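Local coordinates for protein gamma-glutamyl cyclotransferase (Homo sapiens, PDB 3CRY) that catalyses the release of 5-oxoproline from gamma-glutamyl dipeptides, acts as a homodimer and may contribute to glutathione homeostasis, at residues 112-115 against 119-122; 141-146 against 158-163; 35-40 against 88-93; 70-75 against 128-133. The protein carries 1 engineered substitution. All coordinates share one frame; numbering follows the deposited sequence. Where two conformers were deposited one is given.

Contact 1: 112-115 against 119-122; sequences VATQ and EITC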
loop_
_atom_site.group_PDB
_atom_site.type_symbol
_atom_site.label_atom_id
_atom_site.label_comp_id
_atom_site.label_asym_id
_atom_site.label_seq_id
_atom_site.Cartn_x
_atom_site.Cartn_y
_atom_site.Cartn_z
ATOM N N VAL A 112 6.341 11.294 6.332
ATOM C CA VAL A 112 5.725 11.818 7.555
ATOM C C VAL A 112 6.463 13.078 8.013
ATOM O O VAL A 112 7.598 13.338 7.587
ATOM C CB VAL A 112 5.675 10.742 8.682
ATOM C CG1 VAL A 112 4.821 9.520 8.237
ATOM C CG2 VAL A 112 7.089 10.300 9.078
ATOM N N ALA A 113 5.803 13.881 8.838
ATOM C CA ALA A 113 6.346 15.163 9.291
ATOM C C ALA A 113 6.584 15.124 10.794
ATOM O O ALA A 113 5.700 14.734 11.558
ATOM C CB ALA A 113 5.370 16.297 8.930
ATOM N N THR A 114 7.783 15.512 11.217
ATOM C CA THR A 114 8.102 15.595 12.636
ATOM C C THR A 114 7.423 16.843 13.221
ATOM O O THR A 114 6.873 17.669 12.480
ATOM C CB THR A 114 9.620 15.682 12.859
ATOM O OG1 THR A 114 10.093 16.939 12.361
ATOM C CG2 THR A 114 10.349 14.581 12.109
ATOM N N GLN A 115 7.465 16.980 14.542
ATOM C CA GLN A 115 6.896 18.157 15.198
ATOM C C GLN A 115 7.729 19.433 14.938
ATOM O O GLN A 115 7.361 20.520 15.377
ATOM C CB GLN A 115 6.662 17.900 16.699
ATOM C CG GLN A 115 5.543 16.877 16.953
ATOM C CD GLN A 115 5.329 16.514 18.418
ATOM O OE1 GLN A 115 4.264 16.783 18.985
ATOM N NE2 GLN A 115 6.319 15.873 19.028
ATOM N N GLU A 119 10.398 16.507 6.982
ATOM C CA GLU A 119 9.846 15.327 6.317
ATOM C C GLU A 119 10.797 14.128 6.422
ATOM O O GLU A 119 12.016 14.261 6.239
ATOM C CB GLU A 119 9.505 15.626 4.853
ATOM C CG GLU A 119 8.725 14.510 4.161
ATOM C CD GLU A 119 8.048 14.985 2.893
ATOM O OE1 GLU A 119 8.684 14.906 1.820
ATOM O OE2 GLU A 119 6.876 15.424 2.985
ATOM N N ILE A 120 10.213 12.965 6.706
ATOM C CA ILE A 120 10.953 11.705 6.871
ATOM C C ILE A 120 10.327 10.638 5.984
ATOM O O ILE A 120 9.109 10.502 5.968
ATOM C CB ILE A 120 10.803 11.134 8.310
ATOM C CG1 ILE A 120 10.939 12.212 9.379
ATOM C CG2 ILE A 120 11.797 9.985 8.539
ATOM C CD1 ILE A 120 11.174 11.620 10.739
ATOM N N THR A 121 11.153 9.873 5.265
ATOM C CA THR A 121 10.631 8.740 4.469
ATOM C C THR A 121 10.675 7.433 5.265
ATOM O O THR A 121 11.750 7.014 5.726
ATOM C CB THR A 121 11.385 8.594 3.127
ATOM O OG1 THR A 121 11.297 9.837 2.416
ATOM C CG2 THR A 121 10.799 7.468 2.270
ATOM N N CYS A 122 9.521 6.765 5.392
ATOM C CA CYS A 122 9.413 5.566 6.234
ATOM C C CYS A 122 8.778 4.356 5.551
ATOM O O CYS A 122 7.915 4.508 4.696
ATOM C CB CYS A 122 8.538 5.861 7.460
ATOM S SG CYS A 122 9.190 7.109 8.574
#

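Contact 2: 141-146 against 158-163; sequences KIICMG and EKLKAI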
loop_
_atom_site.group_PDB
_atom_site.type_symbol
_atom_site.label_atom_id
_atom_site.label_comp_id
_atom_site.label_asym_id
_atom_site.label_seq_id
_atom_site.Cartn_x
_atom_site.Cartn_y
_atom_site.Cartn_z
ATOM N N LYS A 141 -5.802 -0.930 24.783
ATOM C CA LYS A 141 -4.979 -0.569 25.924
ATOM C C LYS A 141 -3.511 -0.445 25.529
ATOM O O LYS A 141 -2.852 0.538 25.873
ATOM C CB LYS A 141 -5.165 -1.569 27.063
ATOM C CG LYS A 141 -6.431 -1.319 27.878
ATOM C CD LYS A 141 -6.618 -2.369 28.975
ATOM C CE LYS A 141 -7.750 -1.997 29.920
ATOM N NZ LYS A 141 -9.059 -2.405 29.379
ATOM N N ILE A 142 -3.011 -1.435 24.795
ATOM C CA ILE A 142 -1.601 -1.409 24.339
ATOM C C ILE A 142 -1.314 -0.169 23.468
ATOM O O ILE A 142 -0.316 0.528 23.667
ATOM C CB ILE A 142 -1.228 -2.720 23.622
ATOM C CG1 ILE A 142 -1.274 -3.903 24.598
ATOM C CG2 ILE A 142 0.141 -2.619 22.922
ATOM C CD1 ILE A 142 -0.207 -3.920 25.663
ATOM N N ILE A 143 -2.223 0.127 22.539
ATOM C CA ILE A 143 -2.101 1.322 21.690
ATOM C C ILE A 143 -2.076 2.599 22.526
ATOM O O ILE A 143 -1.223 3.466 22.321
ATOM C CB ILE A 143 -3.230 1.335 20.619
ATOM C CG1 ILE A 143 -2.901 0.275 19.556
ATOM C CG2 ILE A 143 -3.393 2.721 19.949
ATOM C CD1 ILE A 143 -4.032 0.002 18.565
ATOM N N CYS A 144 -3.008 2.719 23.473
ATOM C CA CYS A 144 -3.048 3.916 24.327
ATOM C C CYS A 144 -1.786 4.053 25.205
ATOM O O CYS A 144 -1.227 5.170 25.372
ATOM C CB CYS A 144 -4.321 3.920 25.171
ATOM S SG CYS A 144 -5.775 4.252 24.166
ATOM N N MET A 145 -1.309 2.926 25.718
ATOM C CA MET A 145 -0.064 2.911 26.519
ATOM C C MET A 145 1.131 3.390 25.708
ATOM O O MET A 145 1.935 4.195 26.183
ATOM C CB MET A 145 0.216 1.506 27.042
ATOM C CG MET A 145 -0.673 1.114 28.217
ATOM S SD MET A 145 -0.425 -0.616 28.691
ATOM C CE MET A 145 1.299 -0.619 29.180
ATOM N N GLY A 146 1.233 2.877 24.482
ATOM C CA GLY A 146 2.347 3.249 23.597
ATOM C C GLY A 146 2.283 4.724 23.223
ATOM O O GLY A 146 3.317 5.404 23.156
ATOM N N GLU A 158 -6.268 11.621 23.153
ATOM C CA GLU A 158 -7.704 11.664 23.443
ATOM C C GLU A 158 -8.550 10.969 22.369
ATOM O O GLU A 158 -9.506 10.258 22.686
ATOM C CB GLU A 158 -8.163 13.121 23.677
ATOM C CG GLU A 158 -7.657 13.693 25.007
ATOM C CD GLU A 158 -8.069 12.857 26.208
ATOM O OE1 GLU A 158 -9.291 12.614 26.386
ATOM O OE2 GLU A 158 -7.168 12.421 26.961
ATOM N N LYS A 159 -8.184 11.155 21.098
ATOM C CA LYS A 159 -8.821 10.445 20.005
ATOM C C LYS A 159 -8.674 8.911 20.158
ATOM O O LYS A 159 -9.640 8.166 19.988
ATOM C CB LYS A 159 -8.244 10.890 18.658
ATOM C CG LYS A 159 -8.657 12.270 18.204
ATOM C CD LYS A 159 -8.248 12.496 16.729
ATOM C CE LYS A 159 -8.914 11.510 15.723
ATOM N NZ LYS A 159 -8.761 11.977 14.290
ATOM N N LEU A 160 -7.465 8.439 20.470
ATOM C CA LEU A 160 -7.277 6.999 20.702
ATOM C C LEU A 160 -8.111 6.477 21.877
ATOM O O LEU A 160 -8.708 5.394 21.807
ATOM C CB LEU A 160 -5.803 6.657 20.969
ATOM C CG LEU A 160 -4.889 6.944 19.768
ATOM C CD1 LEU A 160 -3.425 6.807 20.242
ATOM C CD2 LEU A 160 -5.229 6.044 18.560
ATOM N N LYS A 161 -8.149 7.255 22.950
ATOM C CA LYS A 161 -8.929 6.871 24.129
ATOM C C LYS A 161 -10.441 6.854 23.843
ATOM O O LYS A 161 -11.187 6.160 24.532
ATOM C CB LYS A 161 -8.606 7.798 25.307
ATOM C CG LYS A 161 -7.178 7.626 25.828
ATOM C CD LYS A 161 -6.757 8.783 26.702
ATOM C CE LYS A 161 -7.390 8.695 28.085
ATOM N NZ LYS A 161 -6.928 9.835 28.966
ATOM N N ALA A 162 -10.866 7.603 22.828
ATOM C CA ALA A 162 -12.273 7.684 22.438
ATOM C C ALA A 162 -12.715 6.478 21.605
ATOM O O ALA A 162 -13.899 6.306 21.341
ATOM C CB ALA A 162 -12.537 8.981 21.688
ATOM N N ILE A 163 -11.782 5.606 21.226
ATOM C CA ILE A 163 -12.152 4.457 20.374
ATOM C C ILE A 163 -13.066 3.498 21.132
ATOM O O ILE A 163 -12.759 3.139 22.272
ATOM C CB ILE A 163 -10.891 3.700 19.906
ATOM C CG1 ILE A 163 -10.047 4.605 18.993
ATOM C CG2 ILE A 163 -11.267 2.396 19.185
ATOM C CD1 ILE A 163 -8.673 4.030 18.663
#

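Contact 3: 35-40 against 88-93; sequences NPSAAF and KSNLNS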
loop_
_atom_site.group_PDB
_atom_site.type_symbol
_atom_site.label_atom_id
_atom_site.label_comp_id
_atom_site.label_asym_id
_atom_site.label_seq_id
_atom_site.Cartn_x
_atom_site.Cartn_y
_atom_site.Cartn_z
ATOM N N ASN A 35 11.205 -7.510 17.759
ATOM C CA ASN A 35 12.200 -6.594 17.193
ATOM C C ASN A 35 13.059 -5.929 18.265
ATOM O O ASN A 35 13.033 -4.701 18.417
ATOM C CB ASN A 35 11.519 -5.534 16.303
ATOM C CG ASN A 35 10.534 -6.151 15.340
ATOM O OD1 ASN A 35 10.917 -6.688 14.287
ATOM N ND2 ASN A 35 9.259 -6.121 15.714
ATOM N N PRO A 36 13.841 -6.731 19.018
ATOM C CA PRO A 36 14.510 -6.175 20.205
ATOM C C PRO A 36 15.526 -5.055 19.956
ATOM O O PRO A 36 15.808 -4.283 20.874
ATOM C CB PRO A 36 15.167 -7.393 20.880
ATOM C CG PRO A 36 14.961 -8.537 19.998
ATOM C CD PRO A 36 14.125 -8.163 18.815
ATOM N N SER A 37 16.049 -4.925 18.740
ATOM C CA SER A 37 17.048 -3.870 18.502
ATOM C C SER A 37 16.455 -2.562 17.914
ATOM O O SER A 37 17.191 -1.612 17.666
ATOM C CB SER A 37 18.222 -4.370 17.660
ATOM O OG SER A 37 17.808 -4.700 16.355
ATOM N N ALA A 38 15.139 -2.536 17.689
ATOM C CA ALA A 38 14.456 -1.295 17.278
ATOM C C ALA A 38 14.774 -0.176 18.270
ATOM O O ALA A 38 14.750 -0.383 19.489
ATOM C CB ALA A 38 12.948 -1.511 17.197
ATOM N N ALA A 39 15.067 1.008 17.749
ATOM C CA ALA A 39 15.350 2.167 18.590
ATOM C C ALA A 39 14.396 3.312 18.272
ATOM O O ALA A 39 14.132 3.610 17.094
ATOM C CB ALA A 39 16.785 2.612 18.393
ATOM N N PHE A 40 13.857 3.949 19.310
ATOM C CA PHE A 40 13.019 5.140 19.119
ATOM C C PHE A 40 13.784 6.197 18.328
ATOM O O PHE A 40 14.932 6.517 18.658
ATOM C CB PHE A 40 12.583 5.742 20.465
ATOM C CG PHE A 40 11.768 7.017 20.323
ATOM C CD1 PHE A 40 10.390 6.959 20.110
ATOM C CD2 PHE A 40 12.386 8.277 20.387
ATOM C CE1 PHE A 40 9.641 8.141 19.975
ATOM C CE2 PHE A 40 11.641 9.464 20.242
ATOM C CZ PHE A 40 10.259 9.386 20.024
ATOM N N LYS A 88 18.684 -2.869 8.543
ATOM C CA LYS A 88 18.134 -3.436 7.301
ATOM C C LYS A 88 18.089 -4.974 7.313
ATOM O O LYS A 88 17.270 -5.585 6.624
ATOM C CB LYS A 88 18.846 -2.882 6.059
ATOM C CG LYS A 88 18.282 -1.547 5.602
ATOM C CD LYS A 88 18.919 -1.075 4.300
ATOM C CE LYS A 88 18.449 0.327 3.953
ATOM N NZ LYS A 88 19.457 1.049 3.112
ATOM N N SER A 89 18.939 -5.594 8.130
ATOM C CA SER A 89 18.862 -7.047 8.381
ATOM C C SER A 89 17.515 -7.539 8.956
ATOM O O SER A 89 17.235 -8.760 8.962
ATOM C CB SER A 89 19.999 -7.479 9.326
ATOM O OG SER A 89 19.872 -6.832 10.582
ATOM N N ASN A 90 16.716 -6.576 9.423
ATOM C CA ASN A 90 15.427 -6.779 10.095
ATOM C C ASN A 90 14.217 -6.762 9.139
ATOM O O ASN A 90 13.126 -7.181 9.530
ATOM C CB ASN A 90 15.231 -5.655 11.129
ATOM C CG ASN A 90 14.742 -6.151 12.481
ATOM O OD1 ASN A 90 13.652 -6.722 12.610
ATOM N ND2 ASN A 90 15.540 -5.891 13.516
ATOM N N LEU A 91 14.412 -6.267 7.912
ATOM C CA LEU A 91 13.349 -6.070 6.899
ATOM C C LEU A 91 12.448 -7.299 6.721
ATOM O O LEU A 91 11.221 -7.237 6.889
ATOM C CB LEU A 91 13.973 -5.703 5.538
ATOM C CG LEU A 91 13.825 -4.360 4.805
ATOM C CD1 LEU A 91 13.184 -3.246 5.596
ATOM C CD2 LEU A 91 15.154 -3.895 4.200
ATOM N N ASN A 92 13.057 -8.429 6.357
ATOM C CA ASN A 92 12.290 -9.642 6.137
ATOM C C ASN A 92 11.495 -10.105 7.357
ATOM O O ASN A 92 10.363 -10.571 7.219
ATOM C CB ASN A 92 13.196 -10.759 5.607
ATOM C CG ASN A 92 13.652 -10.490 4.186
ATOM O OD1 ASN A 92 13.014 -9.734 3.451
ATOM N ND2 ASN A 92 14.772 -11.104 3.793
ATOM N N SER A 93 12.085 -9.959 8.540
ATOM C CA SER A 93 11.416 -10.336 9.784
ATOM C C SER A 93 10.163 -9.494 10.044
ATOM O O SER A 93 9.112 -10.022 10.410
ATOM C CB SER A 93 12.388 -10.241 10.958
ATOM O OG SER A 93 11.726 -10.566 12.165
#

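Contact 4: 70-75 against 128-133; sequences TIFQSP and TNYESA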
loop_
_atom_site.group_PDB
_atom_site.type_symbol
_atom_site.label_atom_id
_atom_site.label_comp_id
_atom_site.label_asym_id
_atom_site.label_seq_id
_atom_site.Cartn_x
_atom_site.Cartn_y
_atom_site.Cartn_z
ATOM N N THR A 70 -5.293 -0.403 10.891
ATOM C CA THR A 70 -4.910 -0.110 9.494
ATOM C C THR A 70 -5.098 1.380 9.210
ATOM O O THR A 70 -5.648 2.116 10.041
ATOM C CB THR A 70 -5.686 -1.005 8.489
ATOM O OG1 THR A 70 -5.159 -0.818 7.156
ATOM C CG2 THR A 70 -7.204 -0.649 8.490
ATOM N N ILE A 71 -4.611 1.835 8.063
ATOM C CA ILE A 71 -4.766 3.252 7.659
ATOM C C ILE A 71 -5.171 3.283 6.198
ATOM O O ILE A 71 -4.875 2.342 5.430
ATOM C CB ILE A 71 -3.481 4.094 7.881
ATOM C CG1 ILE A 71 -2.270 3.475 7.144
ATOM C CG2 ILE A 71 -3.192 4.254 9.408
ATOM C CD1 ILE A 71 -0.949 4.285 7.225
ATOM N N PHE A 72 -5.888 4.336 5.821
ATOM C CA PHE A 72 -6.254 4.503 4.411
ATOM C C PHE A 72 -6.267 5.981 4.032
ATOM O O PHE A 72 -6.381 6.847 4.905
ATOM C CB PHE A 72 -7.566 3.776 4.076
ATOM C CG PHE A 72 -8.796 4.325 4.779
ATOM C CD1 PHE A 72 -9.428 5.489 4.320
ATOM C CD2 PHE A 72 -9.351 3.643 5.869
ATOM C CE1 PHE A 72 -10.583 5.975 4.957
ATOM C CE2 PHE A 72 -10.506 4.117 6.509
ATOM C CZ PHE A 72 -11.120 5.276 6.059
ATOM N N GLN A 73 -6.089 6.272 2.746
ATOM C CA GLN A 73 -6.013 7.676 2.310
ATOM C C GLN A 73 -7.344 8.415 2.467
ATOM O O GLN A 73 -8.410 7.923 2.050
ATOM C CB GLN A 73 -5.461 7.739 0.880
ATOM C CG GLN A 73 -3.981 7.383 0.851
ATOM C CD GLN A 73 -3.498 7.024 -0.514
ATOM O OE1 GLN A 73 -4.034 6.102 -1.149
ATOM N NE2 GLN A 73 -2.468 7.743 -0.983
ATOM N N SER A 74 -7.273 9.586 3.093
ATOM C CA SER A 74 -8.458 10.382 3.429
ATOM C C SER A 74 -8.048 11.855 3.558
ATOM O O SER A 74 -7.476 12.258 4.582
ATOM C CB SER A 74 -9.059 9.864 4.747
ATOM O OG SER A 74 -10.324 10.452 5.033
ATOM N N PRO A 75 -8.286 12.662 2.505
ATOM C CA PRO A 75 -7.837 14.058 2.546
ATOM C C PRO A 75 -8.353 14.807 3.775
ATOM O O PRO A 75 -9.543 14.740 4.065
ATOM C CB PRO A 75 -8.469 14.671 1.288
ATOM C CG PRO A 75 -8.588 13.513 0.337
ATOM C CD PRO A 75 -8.925 12.320 1.216
ATOM N N THR A 128 -5.197 -4.168 2.586
ATOM C CA THR A 128 -5.827 -3.867 1.295
ATOM C C THR A 128 -7.172 -4.556 1.079
ATOM O O THR A 128 -7.898 -4.214 0.129
ATOM C CB THR A 128 -4.914 -4.241 0.099
ATOM O OG1 THR A 128 -4.719 -5.662 0.066
ATOM C CG2 THR A 128 -3.546 -3.560 0.203
ATOM N N ASN A 129 -7.498 -5.517 1.950
ATOM C CA ASN A 129 -8.717 -6.284 1.815
ATOM C C ASN A 129 -9.150 -6.658 3.221
ATOM O O ASN A 129 -8.602 -7.579 3.821
ATOM C CB ASN A 129 -8.446 -7.548 0.955
ATOM C CG ASN A 129 -9.707 -8.336 0.658
ATOM O OD1 ASN A 129 -10.783 -8.035 1.198
ATOM N ND2 ASN A 129 -9.593 -9.352 -0.193
ATOM N N TYR A 130 -10.083 -5.890 3.781
ATOM C CA TYR A 130 -10.506 -6.164 5.169
ATOM C C TYR A 130 -11.942 -5.771 5.445
ATOM O O TYR A 130 -12.539 -5.025 4.678
ATOM C CB TYR A 130 -9.578 -5.442 6.171
ATOM C CG TYR A 130 -9.757 -3.918 6.258
ATOM C CD1 TYR A 130 -9.156 -3.051 5.328
ATOM C CD2 TYR A 130 -10.514 -3.347 7.283
ATOM C CE1 TYR A 130 -9.324 -1.642 5.424
ATOM C CE2 TYR A 130 -10.696 -1.948 7.377
ATOM C CZ TYR A 130 -10.102 -1.105 6.444
ATOM O OH TYR A 130 -10.274 0.268 6.565
ATOM N N GLU A 131 -12.473 -6.269 6.566
ATOM C CA GLU A 131 -13.810 -5.880 7.059
ATOM C C GLU A 131 -13.636 -5.079 8.355
ATOM O O GLU A 131 -12.973 -5.556 9.279
ATOM C CB GLU A 131 -14.674 -7.128 7.292
ATOM C CG GLU A 131 -15.115 -7.853 5.992
ATOM C CD GLU A 131 -15.526 -9.326 6.194
ATOM O OE1 GLU A 131 -15.726 -9.769 7.354
ATOM O OE2 GLU A 131 -15.657 -10.047 5.178
ATOM N N SER A 132 -14.195 -3.861 8.396
ATOM C CA SER A 132 -14.049 -2.991 9.553
ATOM C C SER A 132 -14.640 -3.670 10.792
ATOM O O SER A 132 -15.709 -4.284 10.722
ATOM C CB SER A 132 -14.704 -1.638 9.295
ATOM O OG SER A 132 -14.206 -0.663 10.189
ATOM N N ALA A 133 -13.923 -3.588 11.919
ATOM C CA ALA A 133 -14.353 -4.224 13.178
ATOM C C ALA A 133 -13.604 -3.609 14.351
ATOM O O ALA A 133 -12.389 -3.367 14.258
ATOM C CB ALA A 133 -14.139 -5.724 13.150
#

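Contact 1: 112-115 against 119-122
Val112 and Ile120 face each other near the turn of the beta hairpin built from strands 106-114 and 119-126, forming an antiparallel hydrogen-bonded pair. Val112 N donates to Ile120 O over 2.9 Å in a nearly straight bond (168° at the hydrogen), and Ile120 N donates to Val112 O over 2.8 Å. Both side chains lie on the same, buried face of the sheet. The branch of Val112 that reaches across is CG2: with CG1 anti to the carbonyl carbon (chi1 -61°), CG2 is set between N and C of its own backbone and comes 3.9 Å from CB of Ile120. The same methyl meets SG of Cys122, two residues further along the strand. Val112 and Cys122 also pack on Phe20, an inferred substrate-binding residue. Thr114 crosses the outer half of Ile120 at about a right angle, methyl side first, although Ile120 has two conformers and the closeness of that approach is doubtful. The hydroxyl of Thr114 is used within the turn, hydrogen-bonded to the backbone N of Glu116 and Lys118. The side chain of Glu119 extends from the opposite face, while its CA-H points across to Val112 O, with CA 3.3 Å from that oxygen.

Contact 2: 141-146 against 158-163
Cys144 and Leu160 mark the nearest approach of helices 137-149 and 154-161 here, with their CA atoms 6.4 Å apart, close enough for the cysteine sulfur to reach the other helix's backbone. There SG of Cys144 is 4.0 Å from CB of Leu160 and in van der Waals contact with Leu160 O at 3.9 Å. Its torsion, with SG anti to the carbonyl carbon (chi1 -71°), carries the sulfur across to Leu160 and Lys161. Deeper in, the side chains of Ile143 and Leu160 cross at about a right angle, and CG2 of Ile143 packs against both methyls of Leu160, coming 4.0 Å from CD2. Ile143 also reaches towards Tyr139 and Gly23, both inferred to bind substrate, so helix 137-149 probably backs the pocket. Towards solvent the contact is finished by the aliphatic part of Lys161, whose CG rests 4.0 Å from SG of Cys144. Beyond CG the lysine bends (chi3 76°) and turns its ammonium back along its own helix, where NZ forms a 3.3 Å salt bridge with Glu158 OE2, on the syn side and 18° out of the carboxylate plane. Strand 49-56 packs against both helices, with Leu51 on Leu160 and Phe53 on Ile143. Lys140, on helix 137-149, hydrogen-bonds through NZ to the backbone oxygens of Lys161 and Ile163, tying the chain that leaves helix 154-161 to its neighbour.

Contact 3: 35-40 against 88-93
Asn35 and Asn90 bring their amides together where the type I turn from Asn35 to Ala38 approaches the start of helix 91-97. The close part of the contact is this pair: Asn90 points towards the turn, and its amide crosses that of Asn35 with the two planes 42° apart. As modelled, Asn90 OD1 lies 3.2 Å from Asn35 OD1, but the Asn90 amide is probably turned over and has two conformers, so the identity of the atom facing Asn35 is uncertain. Asn35 itself is firmly placed. Its CG lies beside the backbone N and anti to the carbonyl carbon (chi1 -48°), which swings the amide towards helix 91-97, where the buried ND2 is hydrogen-bonded to Gln97 OE1 and also to Ile31 O. Gln97 also donates through NE2 to Ser93 OG, so a single glutamine serves one residue from each segment. Ser93 OG and Asn35 OD1 remain 4.5 Å apart.

The solvent side is looser. Exposed Ser37 points towards residues 88-93, but its OG stays 3.8 Å from the atom modelled as Asn90 ND2, whichever end of the amide that is. The turn carrying it is closed by a 3.1 Å hydrogen bond from Ala38 N to Asn35 O. Asn35 lies about 7 Å, side chain to side chain, from Gln98, the engineered residue at the proton-acceptor position. The turn links helix 28-34 to strand 39-46, while strand 77-87 packs against it through Met86, which touches Asn35 and Ala38, and leads into helix 91-97.

Contact 4: 70-75 against 128-133
Thr70 and Tyr130 make a CH-pi contact across a three-stranded antiparallel sheet, in which strands 68-74 and 130-132 are the outer members and strand 49-56 runs between them. The side chains approach from opposite directions over that middle strand. CG2 of Thr70 stands over one face of the Tyr130 ring, 3.9 Å from its centroid and 25° off the normal, displaced towards the phenol end so that CZ is its nearest ring atom at 3.6 Å. This methyl is presented because OG1 is anti to the backbone N (chi1 -172°), where it hydrogen-bonds to Met127 N. Phe72, two residues along, crosses Tyr130 at about a right angle, and its CD2 comes 3.6 Å from Tyr130 OH. That hydroxyl is hydrogen-bonded to Asp52 OD2, which holds the phenol end of the ring against the middle strand. Without the phenol ring, as with an alanine here, Asp52 would probably lose this hydroxyl partner, the Thr70 methyl would be uncovered and a gap would open beside Phe72. Nearby, Gln73 and Thr128 hydrogen-bond to Thr128 and Gln73 of the second subunit, so strand 68-74 and the loop before strand 130-132 also take part in the dimer. A threonine-tyrosine CH-pi contact thus joins the outer strands of this antiparallel sheet over strand 49-56, next to Tyr22, an inferred substrate-binding residue.

The four contacts do not touch, yet each approaches the inferred substrate-binding segment 19-24. Measured between side chains, Cys122 of contact 1 is about 4 Å from Phe20, Ile143 of contact 2 about 4 Å from Gly23 and from Tyr139 (also inferred to bind substrate), Asn35 of contact 3 about 6 Å from Tyr19, and Thr70 of contact 4 about 4 Å from Tyr22. An acetate ion, probably from the crystallisation liquor, lies about 6 Å from the Ile143 side chain. Contacts 1 and 3 both reach the five-stranded sheet, whereas contacts 3 and 4 lie on opposite sides of the chain's centre, 25 Å between centres. Contact 1 is nested within the loop that contact 4 closes.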